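Local coordinates for GTP-binding protein (Pyrococcus horikoshii, PDB 1WXQ), which is of unknown function but probably binds GTP and may hydrolyse ATP, as a member of the Obg-type P-loop GTPases that carries a TGS domain, at residues 1-6 with 73-78; 174-178 with 213-217; 342-346 with 356-360. All blocks are in the same frame, centred on the assembly; numbering follows the deposited sequence.

Overall arrangement
The three contacts follow one another along the chain, each closing before the next opens. Interaction 1 pairs strands 2-7 and 68-77 inside the mixed sheet of the Obg-type G domain. Interaction 2, its centre about 13 Å from that of interaction 1, lies in the same Obg-type G region and ties the loop after helix 164-171 to the end of helix 200-214, just before strand 217-222 of that sheet. Interaction 3 belongs to the TGS domain, its centre about 20 Å from each of the others. Even so, it touches interaction 1: M1 and V73 both pack on CD1 of L344, so the N-terminus and strand 68-77 of the G domain adjoin the TGS strand.

Interaction 1 (1-6 with 73-78)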
loop_
_atom_site.group_PDB
_atom_site.type_symbol
_atom_site.label_atom_id
_atom_site.label_comp_id
_atom_site.label_asym_id
_atom_site.label_seq_id
_atom_site.Cartn_x
_atom_site.Cartn_y
_atom_site.Cartn_z
HETATM N N MSE A 1 -4.105 7.204 4.056
HETATM C CA MSE A 1 -3.495 6.123 3.233
HETATM C C MSE A 1 -4.507 5.551 2.244
HETATM O O MSE A 1 -5.678 5.365 2.569
HETATM C CB MSE A 1 -2.963 5.019 4.142
HETATM C CG MSE A 1 -2.119 3.981 3.428
HETATM SE SE MSE A 1 -3.162 2.596 2.587
HETATM C CE MSE A 1 -3.235 1.385 4.113
ATOM N N GLU A 2 -4.047 5.267 1.035
ATOM C CA GLU A 2 -4.921 4.740 -0.002
ATOM C C GLU A 2 -4.127 3.979 -1.057
ATOM O O GLU A 2 -2.999 4.356 -1.376
ATOM C CB GLU A 2 -5.694 5.908 -0.617
ATOM C CG GLU A 2 -5.786 5.951 -2.122
ATOM C CD GLU A 2 -5.948 7.382 -2.626
ATOM O OE1 GLU A 2 -4.961 8.147 -2.526
ATOM O OE2 GLU A 2 -7.054 7.742 -3.106
ATOM N N ILE A 3 -4.733 2.917 -1.596
ATOM C CA ILE A 3 -4.109 2.068 -2.609
ATOM C C ILE A 3 -4.744 2.257 -3.976
ATOM O O ILE A 3 -5.948 2.100 -4.122
ATOM C CB ILE A 3 -4.244 0.570 -2.250
ATOM C CG1 ILE A 3 -3.607 0.281 -0.886
ATOM C CG2 ILE A 3 -3.603 -0.273 -3.335
ATOM C CD1 ILE A 3 -3.818 -1.130 -0.422
ATOM N N GLY A 4 -3.931 2.575 -4.978
ATOM C CA GLY A 4 -4.446 2.766 -6.322
ATOM C C GLY A 4 -4.225 1.528 -7.174
ATOM O O GLY A 4 -3.158 0.915 -7.094
ATOM N N VAL A 5 -5.227 1.156 -7.972
ATOM C CA VAL A 5 -5.155 -0.017 -8.846
ATOM C C VAL A 5 -5.078 0.429 -10.302
ATOM O O VAL A 5 -6.004 1.067 -10.821
ATOM C CB VAL A 5 -6.382 -0.915 -8.673
ATOM C CG1 VAL A 5 -6.248 -2.140 -9.543
ATOM C CG2 VAL A 5 -6.542 -1.309 -7.216
ATOM N N VAL A 6 -3.975 0.080 -10.962
ATOM C CA VAL A 6 -3.743 0.491 -12.336
ATOM C C VAL A 6 -3.458 -0.695 -13.234
ATOM O O VAL A 6 -3.134 -1.775 -12.750
ATOM C CB VAL A 6 -2.522 1.441 -12.430
ATOM C CG1 VAL A 6 -2.708 2.635 -11.514
ATOM C CG2 VAL A 6 -1.254 0.688 -12.043
ATOM N N VAL A 73 -9.475 -0.127 4.203
ATOM C CA VAL A 73 -8.456 0.602 3.450
ATOM C C VAL A 73 -9.026 1.189 2.166
ATOM O O VAL A 73 -9.675 0.486 1.402
ATOM C CB VAL A 73 -7.302 -0.353 3.033
ATOM C CG1 VAL A 73 -6.339 0.356 2.070
ATOM C CG2 VAL A 73 -6.578 -0.869 4.268
ATOM N N LYS A 74 -8.758 2.467 1.910
ATOM C CA LYS A 74 -9.250 3.108 0.692
ATOM C C LYS A 74 -8.603 2.493 -0.540
ATOM O O LYS A 74 -7.418 2.147 -0.522
ATOM C CB LYS A 74 -8.937 4.602 0.697
ATOM C CG LYS A 74 -10.035 5.499 1.232
ATOM C CD LYS A 74 -9.799 6.945 0.791
ATOM C CE LYS A 74 -9.709 7.042 -0.725
ATOM N NZ LYS A 74 -9.362 8.405 -1.178
HETATM N N MSE A 75 -9.382 2.384 -1.613
HETATM C CA MSE A 75 -8.896 1.829 -2.863
HETATM C C MSE A 75 -9.478 2.650 -4.009
HETATM O O MSE A 75 -10.655 3.008 -3.989
HETATM C CB MSE A 75 -9.299 0.358 -2.983
HETATM C CG MSE A 75 -8.666 -0.354 -4.162
HETATM SE SE MSE A 75 -8.831 -2.278 -4.079
HETATM C CE MSE A 75 -7.089 -2.680 -3.317
ATOM N N VAL A 76 -8.648 2.940 -5.005
ATOM C CA VAL A 76 -9.033 3.752 -6.144
ATOM C C VAL A 76 -8.912 3.005 -7.472
ATOM O O VAL A 76 -7.889 2.373 -7.741
ATOM C CB VAL A 76 -8.132 5.006 -6.196
ATOM C CG1 VAL A 76 -8.529 5.918 -7.357
ATOM C CG2 VAL A 76 -8.224 5.747 -4.879
ATOM N N ASP A 77 -9.948 3.076 -8.303
ATOM C CA ASP A 77 -9.909 2.421 -9.607
ATOM C C ASP A 77 -9.240 3.434 -10.551
ATOM O O ASP A 77 -9.906 4.250 -11.188
ATOM C CB ASP A 77 -11.327 2.100 -10.085
ATOM C CG ASP A 77 -11.344 1.224 -11.329
ATOM O OD1 ASP A 77 -10.411 1.311 -12.154
ATOM O OD2 ASP A 77 -12.306 0.449 -11.489
ATOM N N VAL A 78 -7.916 3.371 -10.623
ATOM C CA VAL A 78 -7.118 4.285 -11.427
ATOM C C VAL A 78 -7.101 4.047 -12.937
ATOM O O VAL A 78 -6.374 3.179 -13.432
ATOM C CB VAL A 78 -5.646 4.280 -10.928
ATOM C CG1 VAL A 78 -4.791 5.190 -11.790
ATOM C CG2 VAL A 78 -5.593 4.707 -9.477
#
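The carboxylate of E2 is met by K74 from above its plane: NZ stands 59° out of it, 3.1 Å from OE2, in a salt bridge between two crossing side chains. On the aliphatic side, CG of E2 rests 3.7 Å from CG2 of V76, on the same face of the sheet. The two strands, 2-6 and 73-77, run parallel, and the backbone of I3 reaches both ways: its N donates to K74 O at 3.0 Å and its O accepts from V76 N. V5 N then binds V76 O at 2.9 Å, almost straight in line with the carbonyl, while V78 N to V5 O is weak. I3, V5 and selenomethionine M75 make an apolar patch on the other face. CD1 of I3 packs 3.8 Å from CG1 of V73, and CG2 of V5 lies 3.8 Å from CG of M75, which stands anti to the backbone N (chi1 -172°). Strand 104-110 borders strand 2-7 on its other edge. At the patch's far end, OD1 of D77 salt-bridges K13 of the probable P-loop. With the more exposed E2-K74 pair on one face and mostly buried packing on the other, the buried part of this P-loop GTPase sheet probably depends on backbone bonds and apolar contacts.

Interaction 2 (174-178 with 213-217); sequences GIGVN and VNKPM
I175 meets both N214 and K215, and its carbonyl is the polar hub of the contact. K215 NZ donates to I175 O at 3.0 Å, lying in the carbonyl plane with a C=O...N angle of 152°. The amide of N214 adds a second, weak bond to the same oxygen, ND2 to O 3.3 Å. The side chain of I175 crosses the lysine at about a right angle, CG2 lying 3.8 Å from K215 CE. At G176 the positive phi, 109°, would push any CB into the carbonyl of I175, and the N214 amide lies close on the side where that CB would point. V177 follows, its CG2 3.7 Å from N214 ND2. The lysine reaches the loop by bending at its second and fourth torsions, and NZ also bonds the backbone oxygens of R100 and A102. A methionine in place of this lysine lacks the ammonium group and would probably leave the carbonyls of I175, R100 and A102 without this shared donor. The contact thus stitches the loop between helices 164-171 and 179-188 to the C-terminal end of helix 200-214, with I175 also on W141 of helix 127-147, V177 on V182 of helix 179-188, and P216 on A104 of strand 104-110.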
loop_
_atom_site.group_PDB
_atom_site.type_symbol
_atom_site.label_atom_id
_atom_site.label_comp_id
_atom_site.label_asym_id
_atom_site.label_seq_id
_atom_site.Cartn_x
_atom_site.Cartn_y
_atom_site.Cartn_z
ATOM N N GLY A 174 1.874 17.835 -3.573
ATOM C CA GLY A 174 0.663 17.322 -4.186
ATOM C C GLY A 174 0.610 15.830 -4.481
ATOM O O GLY A 174 -0.456 15.283 -4.785
ATOM N N ILE A 175 1.750 15.158 -4.390
ATOM C CA ILE A 175 1.781 13.736 -4.676
ATOM C C ILE A 175 1.938 12.886 -3.416
ATOM O O ILE A 175 1.805 11.665 -3.456
ATOM C CB ILE A 175 2.900 13.408 -5.694
ATOM C CG1 ILE A 175 2.625 14.142 -7.008
ATOM C CG2 ILE A 175 2.951 11.912 -5.979
ATOM C CD1 ILE A 175 2.973 15.612 -6.984
ATOM N N GLY A 176 2.203 13.538 -2.292
ATOM C CA GLY A 176 2.357 12.808 -1.044
ATOM C C GLY A 176 3.779 12.766 -0.517
ATOM O O GLY A 176 4.079 11.997 0.393
ATOM N N VAL A 177 4.662 13.594 -1.061
ATOM C CA VAL A 177 6.060 13.606 -0.624
ATOM C C VAL A 177 6.319 14.393 0.700
ATOM O O VAL A 177 5.819 15.496 0.845
ATOM C CB VAL A 177 6.940 14.206 -1.754
ATOM C CG1 VAL A 177 8.374 14.316 -1.284
ATOM C CG2 VAL A 177 6.871 13.345 -3.020
ATOM N N ASN A 178 7.079 13.815 1.647
ATOM C CA ASN A 178 7.527 14.294 2.917
ATOM C C ASN A 178 8.756 15.118 2.667
ATOM O O ASN A 178 9.571 14.818 1.804
ATOM C CB ASN A 178 7.877 13.086 3.789
ATOM C CG ASN A 178 6.894 12.991 4.929
ATOM O OD1 ASN A 178 7.044 13.626 5.969
ATOM N ND2 ASN A 178 5.856 12.166 4.714
ATOM N N VAL A 213 9.855 5.300 -3.622
ATOM C CA VAL A 213 9.427 5.447 -2.238
ATOM C C VAL A 213 7.997 5.967 -2.068
ATOM O O VAL A 213 7.305 5.557 -1.134
ATOM C CB VAL A 213 10.393 6.389 -1.473
ATOM C CG1 VAL A 213 9.883 6.634 -0.075
ATOM C CG2 VAL A 213 11.779 5.777 -1.417
ATOM N N ASN A 214 7.567 6.851 -2.978
ATOM C CA ASN A 214 6.237 7.497 -2.954
ATOM C C ASN A 214 5.165 6.765 -3.761
ATOM O O ASN A 214 3.972 6.903 -3.502
ATOM C CB ASN A 214 6.378 8.946 -3.460
ATOM C CG ASN A 214 5.050 9.706 -3.523
ATOM O OD1 ASN A 214 4.332 9.645 -4.518
ATOM N ND2 ASN A 214 4.731 10.437 -2.454
ATOM N N LYS A 215 5.585 5.995 -4.749
ATOM C CA LYS A 215 4.638 5.250 -5.556
ATOM C C LYS A 215 5.090 3.803 -5.668
ATOM O O LYS A 215 5.210 3.257 -6.749
ATOM C CB LYS A 215 4.504 5.905 -6.926
ATOM C CG LYS A 215 3.787 7.255 -6.858
ATOM C CD LYS A 215 2.350 7.086 -6.360
ATOM C CE LYS A 215 1.615 8.409 -6.165
ATOM N NZ LYS A 215 1.912 9.067 -4.861
ATOM N N PRO A 216 5.353 3.164 -4.526
ATOM C CA PRO A 216 5.792 1.771 -4.532
ATOM C C PRO A 216 4.624 0.928 -4.988
ATOM O O PRO A 216 3.461 1.267 -4.749
ATOM C CB PRO A 216 6.136 1.522 -3.070
ATOM C CG PRO A 216 5.097 2.325 -2.369
ATOM C CD PRO A 216 5.086 3.620 -3.152
HETATM N N MSE A 217 4.909 -0.179 -5.650
HETATM C CA MSE A 217 3.808 -0.999 -6.104
HETATM C C MSE A 217 3.984 -2.487 -5.996
HETATM O O MSE A 217 5.084 -2.995 -5.799
HETATM C CB MSE A 217 3.430 -0.631 -7.540
HETATM C CG MSE A 217 4.574 -0.330 -8.500
HETATM SE SE MSE A 217 3.823 0.259 -10.213
HETATM C CE MSE A 217 4.924 1.823 -10.491
#

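Interaction 3 (342-346 with 356-360)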
loop_
_atom_site.group_PDB
_atom_site.type_symbol
_atom_site.label_atom_id
_atom_site.label_comp_id
_atom_site.label_asym_id
_atom_site.label_seq_id
_atom_site.Cartn_x
_atom_site.Cartn_y
_atom_site.Cartn_z
ATOM N N VAL A 342 -8.623 0.142 15.875
ATOM C CA VAL A 342 -7.358 -0.389 15.399
ATOM C C VAL A 342 -6.743 0.623 14.456
ATOM O O VAL A 342 -7.434 1.201 13.617
ATOM C CB VAL A 342 -7.545 -1.703 14.608
ATOM C CG1 VAL A 342 -8.517 -1.481 13.455
ATOM C CG2 VAL A 342 -6.206 -2.179 14.071
ATOM N N PHE A 343 -5.441 0.828 14.581
ATOM C CA PHE A 343 -4.765 1.763 13.696
ATOM C C PHE A 343 -3.566 1.143 12.986
ATOM O O PHE A 343 -2.806 0.356 13.560
ATOM C CB PHE A 343 -4.344 3.013 14.476
ATOM C CG PHE A 343 -5.508 3.869 14.903
ATOM C CD1 PHE A 343 -6.167 4.679 13.985
ATOM C CD2 PHE A 343 -5.979 3.826 16.213
ATOM C CE1 PHE A 343 -7.285 5.436 14.365
ATOM C CE2 PHE A 343 -7.098 4.578 16.603
ATOM C CZ PHE A 343 -7.749 5.381 15.678
ATOM N N LEU A 344 -3.440 1.473 11.709
ATOM C CA LEU A 344 -2.331 1.009 10.902
ATOM C C LEU A 344 -1.207 2.013 11.188
ATOM O O LEU A 344 -1.282 3.176 10.785
ATOM C CB LEU A 344 -2.721 1.048 9.418
ATOM C CG LEU A 344 -3.650 0.008 8.760
ATOM C CD1 LEU A 344 -3.682 0.120 7.232
ATOM C CD2 LEU A 344 -3.178 -1.375 9.191
HETATM N N MSE A 345 -0.191 1.571 11.918
HETATM C CA MSE A 345 0.949 2.414 12.250
HETATM C C MSE A 345 2.156 2.007 11.404
HETATM O O MSE A 345 2.330 0.835 11.083
HETATM C CB MSE A 345 1.320 2.251 13.724
HETATM C CG MSE A 345 0.166 2.465 14.687
HETATM SE SE MSE A 345 -0.713 4.130 14.323
HETATM C CE MSE A 345 0.694 5.323 14.936
ATOM N N LYS A 346 2.990 2.978 11.059
ATOM C CA LYS A 346 4.179 2.682 10.310
ATOM C C LYS A 346 5.201 2.100 11.256
ATOM O O LYS A 346 5.330 2.511 12.401
ATOM C CB LYS A 346 4.703 3.989 9.715
ATOM C CG LYS A 346 6.067 3.817 9.047
ATOM C CD LYS A 346 5.947 3.349 7.595
ATOM C CE LYS A 346 7.312 3.122 6.939
ATOM N NZ LYS A 346 7.132 2.823 5.520
ATOM N N PHE A 356 -1.429 10.559 18.757
ATOM C CA PHE A 356 -1.855 11.549 17.768
ATOM C C PHE A 356 -2.884 11.017 16.785
ATOM O O PHE A 356 -3.779 11.755 16.355
ATOM C CB PHE A 356 -0.645 12.131 17.030
ATOM C CG PHE A 356 0.059 13.210 17.807
ATOM C CD1 PHE A 356 -0.527 14.463 17.970
ATOM C CD2 PHE A 356 1.295 12.973 18.399
ATOM C CE1 PHE A 356 0.116 15.463 18.712
ATOM C CE2 PHE A 356 1.941 13.969 19.142
ATOM C CZ PHE A 356 1.346 15.214 19.296
ATOM N N LYS A 357 -2.780 9.744 16.429
ATOM C CA LYS A 357 -3.766 9.179 15.525
ATOM C C LYS A 357 -5.148 9.353 16.141
ATOM O O LYS A 357 -6.109 9.636 15.432
ATOM C CB LYS A 357 -3.497 7.692 15.267
ATOM C CG LYS A 357 -2.481 7.440 14.184
ATOM C CD LYS A 357 -2.829 8.204 12.917
ATOM C CE LYS A 357 -1.920 7.784 11.768
ATOM N NZ LYS A 357 -2.038 6.313 11.514
ATOM N N VAL A 358 -5.240 9.190 17.461
ATOM C CA VAL A 358 -6.512 9.351 18.151
ATOM C C VAL A 358 -6.868 10.842 18.174
ATOM O O VAL A 358 -7.847 11.262 17.554
ATOM C CB VAL A 358 -6.461 8.827 19.617
ATOM C CG1 VAL A 358 -7.869 8.883 20.234
ATOM C CG2 VAL A 358 -5.904 7.406 19.662
ATOM N N HIS A 359 -6.073 11.649 18.873
ATOM C CA HIS A 359 -6.367 13.077 18.940
ATOM C C HIS A 359 -5.182 13.957 19.332
ATOM O O HIS A 359 -4.352 13.565 20.148
ATOM C CB HIS A 359 -7.518 13.315 19.916
ATOM C CG HIS A 359 -8.144 14.669 19.796
ATOM N ND1 HIS A 359 -8.671 15.141 18.612
ATOM C CD2 HIS A 359 -8.364 15.636 20.720
ATOM C CE1 HIS A 359 -9.193 16.340 18.813
ATOM N NE2 HIS A 359 -9.020 16.662 20.083
ATOM N N THR A 360 -5.132 15.152 18.743
ATOM C CA THR A 360 -4.085 16.137 19.002
ATOM C C THR A 360 -3.690 16.236 20.481
ATOM O O THR A 360 -2.515 16.066 20.826
ATOM C CB THR A 360 -4.520 17.569 18.533
ATOM O OG1 THR A 360 -4.489 17.651 17.107
ATOM C CG2 THR A 360 -3.589 18.634 19.100
#
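K357 swings its CG anti to its carbonyl carbon (chi1 -84°), which sets that carbon beside selenomethionine M345, and bends at the second and fourth torsions bring NZ near the backbone O of L344. M345 likewise sets CG anti to the carbonyl carbon (chi1 -53°) and, bent at both following torsions, reaches out until the two side chains meet tip to tip. The setting is the TGS domain, a member of the ubiquitin clan whose mixed four-stranded sheet with a helix following its second strand is that of the beta-grasp fold: strand 343-346 is at one border of the sheet, and helix 351-358 comes next in the chain and packs back against it. At the meeting of M345 with K357, CG of the lysine meets both SE, at 3.8 Å, and CE, at 3.9 Å. F343 supplies the flat surface. CB of K357 sits over one face of its ring, displaced toward the rim, with CD1 of the ring 4.2 Å from that CB. V358 approaches the same ring obliquely, its CG2 4.3 Å from CE2, which extends the apolar patch by one residue along the helix. F343 also leans on L354 within the helix and on P324 of strand 319-325, and M345 touches V322 of that strand and D353, so the patch joins helix and sheet at the protein surface. The end of the L344 side chain touches I71 of strand 68-77 and M1, so successive residues of this strand serve the helix and the G domain in turn. The lysine ends at the near side of the strand, its NZ 3.3 Å from the backbone O of L344 and 3.8 Å from SE of M345.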